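Local coordinates for putative exported protein (Aeromonas hydrophila subsp. hydrophila, PDB 4PJ2) that probably inhibits i-type lysozymes in the bacterial periplasm and binds a magnesium ion, at residues A[53-58]-A[91-96]; A[4-9]-A[18-23]. All blocks are in the same frame, centred on the assembly; numbering follows the deposited sequence.

How the contacts relate
From the N terminus, contact 2 forms first: residues 4-9 pair with residues 18-23 across a short connection and close the opening beta hairpin. The chain then adds strands 30-37 and 49-57, completing a four-stranded antiparallel sheet, and passes into a second sheet of the same kind. Contact 1 closes this longer path, with 32 residues between its segments, and joins strand 49-57 of the first sheet to strand 90-98 of the second. The two contacts follow one another in series, neither nested nor crossed. Contact 2 thus works within one sheet and contact 1 between sheets; they touch where Arg57 NE packs 3.6 Å from Glu21 CG.

Contact 1 of 2, residues A[53-58]-A[91-96]; sequences KVLPRD and SADAFT
The isobutyl end of Leu55 meets the side chains of Asp93 and Phe95 tip to tip. CD2 covers the carboxylate of Asp93, 3.5 Å from Asp93 CG, and also touches Phe95 CZ. CD1 lies in the plane of the Phe95 ring, at its edge, with Leu55 CD1 3.8 Å from Phe95 CE1. The Leu55 CG is anti to its carbonyl carbon (chi1 -83°), which turns the branch point toward strand 90-98. Beside the Leu55 contacts, water replaces direct polar pairing between the segments. One water donates both its protons, to Pro56 O at 2.6 Å and to Asp93 OD2 at 2.8 Å. Two more link Asp58 to Ser91: the first joins Asp58 O to Ser91 OG, while the second accepts from Asp58 N at 2.9 Å and lies 2.7 Å from Ser91 OG. That hydroxyl is therefore gripped by two waters. The backbones run nearly antiparallel, at 164°, but their axes stay 9.1 Å apart at closest approach, a separation suited to side chains meeting between the two sheets of a sandwich-like fold. In the next shell, Tyr32 OH bonds Asp93 OD2 and His108 ND1 bonds Asp93 OD1, fixing the carboxylate's rotation. Phe95 also packs on Tyr32 and Val34 of strand 30-37 and on Val79; the last lies on strand 76-82, which begins at the magnesium ligand Glu76. The Phe95 side chain remains about 10 Å from the bound magnesium ion. The contact thus buries a carboxylate beneath a methyl group while both its oxygens find partners in water, phenol and imidazole, an environment consistent with a retained negative charge that could favour a protonated His108.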
loop_
_atom_site.group_PDB
_atom_site.type_symbol
_atom_site.label_atom_id
_atom_site.label_comp_id
_atom_site.label_asym_id
_atom_site.label_seq_id
_atom_site.Cartn_x
_atom_site.Cartn_y
_atom_site.Cartn_z
ATOM N N LYS A 53 -11.042 2.465 -16.567
ATOM C CA LYS A 53 -11.033 3.477 -15.524
ATOM C C LYS A 53 -9.683 3.475 -14.846
ATOM O O LYS A 53 -9.072 2.420 -14.670
ATOM C CB LYS A 53 -12.117 3.187 -14.489
ATOM C CG LYS A 53 -13.512 3.179 -15.029
ATOM C CD LYS A 53 -14.013 4.555 -15.367
ATOM C CE LYS A 53 -15.293 4.475 -16.187
ATOM N NZ LYS A 53 -15.831 5.828 -16.480
ATOM N N VAL A 54 -9.233 4.661 -14.441
ATOM C CA VAL A 54 -7.974 4.819 -13.728
ATOM C C VAL A 54 -8.287 5.349 -12.329
ATOM O O VAL A 54 -9.043 6.310 -12.190
ATOM C CB VAL A 54 -7.030 5.823 -14.436
ATOM C CG1 VAL A 54 -5.654 5.750 -13.805
ATOM C CG2 VAL A 54 -6.947 5.529 -15.922
ATOM N N LEU A 55 -7.716 4.705 -11.316
ATOM C CA LEU A 55 -7.962 5.056 -9.927
ATOM C C LEU A 55 -6.642 5.231 -9.193
ATOM O O LEU A 55 -5.636 4.637 -9.556
ATOM C CB LEU A 55 -8.761 3.963 -9.225
ATOM C CG LEU A 55 -10.271 4.018 -9.423
ATOM C CD1 LEU A 55 -10.670 3.497 -10.773
ATOM C CD2 LEU A 55 -10.966 3.243 -8.345
ATOM N N PRO A 56 -6.656 6.012 -8.115
ATOM C CA PRO A 56 -5.480 6.099 -7.258
ATOM C C PRO A 56 -5.219 4.797 -6.522
ATOM O O PRO A 56 -6.156 4.041 -6.238
ATOM C CB PRO A 56 -5.835 7.220 -6.268
ATOM C CG PRO A 56 -7.253 7.346 -6.324
ATOM C CD PRO A 56 -7.759 6.839 -7.619
ATOM N N ARG A 57 -3.953 4.538 -6.218
ATOM C CA ARG A 57 -3.616 3.446 -5.319
ATOM C C ARG A 57 -2.696 3.902 -4.246
ATOM O O ARG A 57 -1.651 4.497 -4.475
ATOM C CB ARG A 57 -3.014 2.234 -6.001
ATOM C CG ARG A 57 -1.809 2.537 -6.781
ATOM C CD ARG A 57 -1.052 1.297 -7.346
ATOM N NE ARG A 57 0.032 1.825 -8.160
ATOM C CZ ARG A 57 1.287 1.996 -7.782
ATOM N NH1 ARG A 57 1.713 1.594 -6.600
ATOM N NH2 ARG A 57 2.146 2.546 -8.624
ATOM N N ASP A 58 -3.110 3.581 -3.034
ATOM C CA ASP A 58 -2.321 3.879 -1.859
ATOM C C ASP A 58 -1.599 2.620 -1.435
ATOM O O ASP A 58 -1.975 1.943 -0.450
ATOM C CB ASP A 58 -3.181 4.411 -0.741
ATOM C CG ASP A 58 -2.371 4.736 0.468
ATOM O OD1 ASP A 58 -1.139 4.930 0.328
ATOM O OD2 ASP A 58 -2.954 4.790 1.558
ATOM N N SER A 91 -6.735 -1.124 1.445
ATOM C CA SER A 91 -7.790 -0.369 0.801
ATOM C C SER A 91 -8.285 -1.220 -0.352
ATOM O O SER A 91 -7.640 -2.191 -0.749
ATOM C CB SER A 91 -7.277 1.004 0.336
ATOM O OG SER A 91 -6.138 0.874 -0.501
ATOM N N ALA A 92 -9.466 -0.910 -0.843
ATOM C CA ALA A 92 -9.995 -1.682 -1.949
ATOM C C ALA A 92 -11.055 -0.892 -2.658
ATOM O O ALA A 92 -11.777 -0.102 -2.050
ATOM C CB ALA A 92 -10.581 -2.995 -1.460
ATOM N N ASP A 93 -11.144 -1.134 -3.957
ATOM C CA ASP A 93 -12.215 -0.621 -4.792
ATOM C C ASP A 93 -12.974 -1.786 -5.390
ATOM O O ASP A 93 -12.374 -2.770 -5.804
ATOM C CB ASP A 93 -11.644 0.248 -5.913
ATOM C CG ASP A 93 -10.870 1.411 -5.378
ATOM O OD1 ASP A 93 -11.486 2.284 -4.733
ATOM O OD2 ASP A 93 -9.634 1.429 -5.563
ATOM N N ALA A 94 -14.291 -1.660 -5.428
ATOM C CA ALA A 94 -15.140 -2.644 -6.087
ATOM C C ALA A 94 -15.735 -2.040 -7.360
ATOM O O ALA A 94 -16.104 -0.864 -7.376
ATOM C CB ALA A 94 -16.254 -3.119 -5.153
ATOM N N PHE A 95 -15.855 -2.875 -8.388
ATOM C CA PHE A 95 -16.384 -2.481 -9.687
ATOM C C PHE A 95 -17.466 -3.438 -10.144
ATOM O O PHE A 95 -17.328 -4.652 -9.999
ATOM C CB PHE A 95 -15.293 -2.497 -10.772
ATOM C CG PHE A 95 -14.121 -1.616 -10.484
ATOM C CD1 PHE A 95 -13.989 -0.383 -11.099
ATOM C CD2 PHE A 95 -13.128 -2.038 -9.630
ATOM C CE1 PHE A 95 -12.900 0.412 -10.831
ATOM C CE2 PHE A 95 -12.041 -1.234 -9.342
ATOM C CZ PHE A 95 -11.927 -0.016 -9.949
ATOM N N THR A 96 -18.520 -2.882 -10.714
ATOM C CA THR A 96 -19.463 -3.687 -11.482
ATOM C C THR A 96 -18.980 -3.736 -12.916
ATOM O O THR A 96 -18.383 -2.764 -13.404
ATOM C CB THR A 96 -20.893 -3.142 -11.434
ATOM O OG1 THR A 96 -20.892 -1.749 -11.739
ATOM C CG2 THR A 96 -21.481 -3.349 -10.065
HETATM O O HOH W 1 -7.794 3.136 -4.422
HETATM O O HOH W 2 -3.994 0.886 1.231
HETATM O O HOH W 3 -5.783 2.542 -2.618
#

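Contact 2 of 2, residues A[4-9]-A[18-23]; sequences GFFKQL and TVSEGR
Phe5 O is held by three groups at the open end of a beta hairpin made by strands 6-10 and 16-21: Glu21 N donates to it at 3.1 Å, tilted 24° from the carbonyl plane, a water donates to it at 2.9 Å, and Ser20 CA adds a CH...O contact. The same water also donates to Glu21 O, joining the two segments where the strands end. Further in, Lys7 and Val19 form a hydrogen-bonded antiparallel pair, with Val19 N to Lys7 O at 2.9 Å and Lys7 N to Val19 O at 3.0 Å. The extended Glu21 side chain lies against Phe5, its CD 3.7 Å from Phe5 CB; OE1 accepts a weak bond from Phe5 N, whereas OE2 accepts from Ile61 N of the second sheet. The Phe5 side chain also packs on Ile61, and its ring brings an edge to Val19 O. On the face carrying Phe6, Ser20 and Thr18, with Phe6 CG anti to the backbone N (chi1 174°), the ring lies beside Thr18 and Ser20. Phe6 CE1 comes within 3.7 Å of Thr18 CB. Ser20 OG, bonded to a glycerol probably from the crystallisation liquor, lies in the ring plane, 3.2 Å from Phe6 CD1.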
loop_
_atom_site.group_PDB
_atom_site.type_symbol
_atom_site.label_atom_id
_atom_site.label_comp_id
_atom_site.label_asym_id
_atom_site.label_seq_id
_atom_site.Cartn_x
_atom_site.Cartn_y
_atom_site.Cartn_z
ATOM N N GLY A 4 5.793 -4.018 -12.722
ATOM C CA GLY A 4 4.476 -3.468 -12.459
ATOM C C GLY A 4 3.370 -4.506 -12.597
ATOM O O GLY A 4 3.371 -5.314 -13.525
ATOM N N PHE A 5 2.426 -4.479 -11.665
ATOM C CA PHE A 5 1.346 -5.454 -11.618
ATOM C C PHE A 5 0.548 -5.463 -12.908
ATOM O O PHE A 5 0.193 -4.413 -13.412
ATOM C CB PHE A 5 0.423 -5.093 -10.463
ATOM C CG PHE A 5 -0.673 -6.074 -10.230
ATOM C CD1 PHE A 5 -0.551 -7.052 -9.255
ATOM C CD2 PHE A 5 -1.837 -6.009 -10.972
ATOM C CE1 PHE A 5 -1.564 -7.949 -9.040
ATOM C CE2 PHE A 5 -2.853 -6.907 -10.763
ATOM C CZ PHE A 5 -2.716 -7.879 -9.793
ATOM N N PHE A 6 0.302 -6.654 -13.446
ATOM C CA PHE A 6 -0.637 -6.863 -14.546
ATOM C C PHE A 6 -1.318 -8.214 -14.370
ATOM O O PHE A 6 -0.647 -9.223 -14.150
ATOM C CB PHE A 6 0.072 -6.828 -15.902
ATOM C CG PHE A 6 -0.830 -7.178 -17.055
ATOM C CD1 PHE A 6 -1.692 -6.238 -17.600
ATOM C CD2 PHE A 6 -0.828 -8.451 -17.576
ATOM C CE1 PHE A 6 -2.519 -6.575 -18.649
ATOM C CE2 PHE A 6 -1.654 -8.787 -18.616
ATOM C CZ PHE A 6 -2.496 -7.847 -19.152
ATOM N N LYS A 7 -2.643 -8.236 -14.459
ATOM C CA LYS A 7 -3.373 -9.494 -14.425
ATOM C C LYS A 7 -4.598 -9.414 -15.297
ATOM O O LYS A 7 -5.268 -8.400 -15.339
ATOM C CB LYS A 7 -3.796 -9.836 -12.998
ATOM C CG LYS A 7 -4.364 -11.246 -12.813
ATOM C CD LYS A 7 -4.360 -11.654 -11.332
ATOM C CE LYS A 7 -5.001 -13.010 -11.107
ATOM N NZ LYS A 7 -4.213 -14.119 -11.707
ATOM N N GLN A 8 -4.875 -10.518 -15.968
ATOM C CA GLN A 8 -6.029 -10.663 -16.825
ATOM C C GLN A 8 -6.940 -11.750 -16.258
ATOM O O GLN A 8 -6.449 -12.813 -15.862
ATOM C CB GLN A 8 -5.548 -11.068 -18.209
ATOM C CG GLN A 8 -6.648 -11.264 -19.211
ATOM C CD GLN A 8 -6.117 -11.724 -20.543
ATOM O OE1 GLN A 8 -5.137 -11.178 -21.035
ATOM N NE2 GLN A 8 -6.744 -12.746 -21.128
ATOM N N LEU A 9 -8.244 -11.479 -16.219
ATOM C CA LEU A 9 -9.252 -12.412 -15.702
ATOM C C LEU A 9 -10.422 -12.515 -16.668
ATOM O O LEU A 9 -10.871 -11.514 -17.203
ATOM C CB LEU A 9 -9.814 -11.939 -14.361
ATOM C CG LEU A 9 -8.867 -11.906 -13.170
ATOM C CD1 LEU A 9 -9.552 -11.246 -11.967
ATOM C CD2 LEU A 9 -8.423 -13.307 -12.817
ATOM N N THR A 18 -8.575 -6.603 -17.465
ATOM C CA THR A 18 -7.195 -6.514 -17.041
ATOM C C THR A 18 -7.057 -5.417 -15.998
ATOM O O THR A 18 -7.813 -4.451 -15.982
ATOM C CB THR A 18 -6.224 -6.254 -18.188
ATOM O OG1 THR A 18 -6.457 -4.943 -18.694
ATOM C CG2 THR A 18 -6.376 -7.278 -19.297
ATOM N N VAL A 19 -6.078 -5.599 -15.127
ATOM C CA VAL A 19 -5.779 -4.637 -14.074
ATOM C C VAL A 19 -4.282 -4.423 -14.090
ATOM O O VAL A 19 -3.520 -5.384 -14.048
ATOM C CB VAL A 19 -6.234 -5.134 -12.689
ATOM C CG1 VAL A 19 -5.899 -4.089 -11.622
ATOM C CG2 VAL A 19 -7.720 -5.432 -12.710
ATOM N N SER A 20 -3.874 -3.155 -14.135
ATOM C CA SER A 20 -2.463 -2.784 -14.255
ATOM C C SER A 20 -2.128 -1.622 -13.351
ATOM O O SER A 20 -2.905 -0.687 -13.240
ATOM C CB SER A 20 -2.183 -2.259 -15.664
ATOM O OG SER A 20 -2.326 -3.242 -16.640
ATOM N N GLU A 21 -0.947 -1.644 -12.738
ATOM C CA GLU A 21 -0.422 -0.435 -12.102
ATOM C C GLU A 21 0.116 0.521 -13.155
ATOM O O GLU A 21 0.562 0.116 -14.220
ATOM C CB GLU A 21 0.665 -0.810 -11.092
ATOM C CG GLU A 21 0.056 -1.398 -9.814
ATOM C CD GLU A 21 1.069 -1.900 -8.809
ATOM O OE1 GLU A 21 2.245 -2.055 -9.177
ATOM O OE2 GLU A 21 0.691 -2.157 -7.641
ATOM N N GLY A 22 0.084 1.804 -12.859
ATOM C CA GLY A 22 0.603 2.789 -13.798
ATOM C C GLY A 22 2.093 2.645 -14.076
ATOM O O GLY A 22 2.891 2.393 -13.178
ATOM N N ARG A 23 2.467 2.808 -15.339
ATOM C CA ARG A 23 3.849 2.626 -15.750
ATOM C C ARG A 23 4.725 3.772 -15.262
ATOM O O ARG A 23 4.331 4.940 -15.303
ATOM C CB ARG A 23 3.950 2.481 -17.269
ATOM C CG ARG A 23 5.372 2.382 -17.786
ATOM C CD ARG A 23 5.402 1.848 -19.202
ATOM N NE ARG A 23 6.759 1.874 -19.730
ATOM C CZ ARG A 23 7.115 1.398 -20.916
ATOM N NH1 ARG A 23 6.208 0.856 -21.713
ATOM N NH2 ARG A 23 8.378 1.477 -21.303
HETATM O O HOH W 4 1.981 -2.403 -14.515
#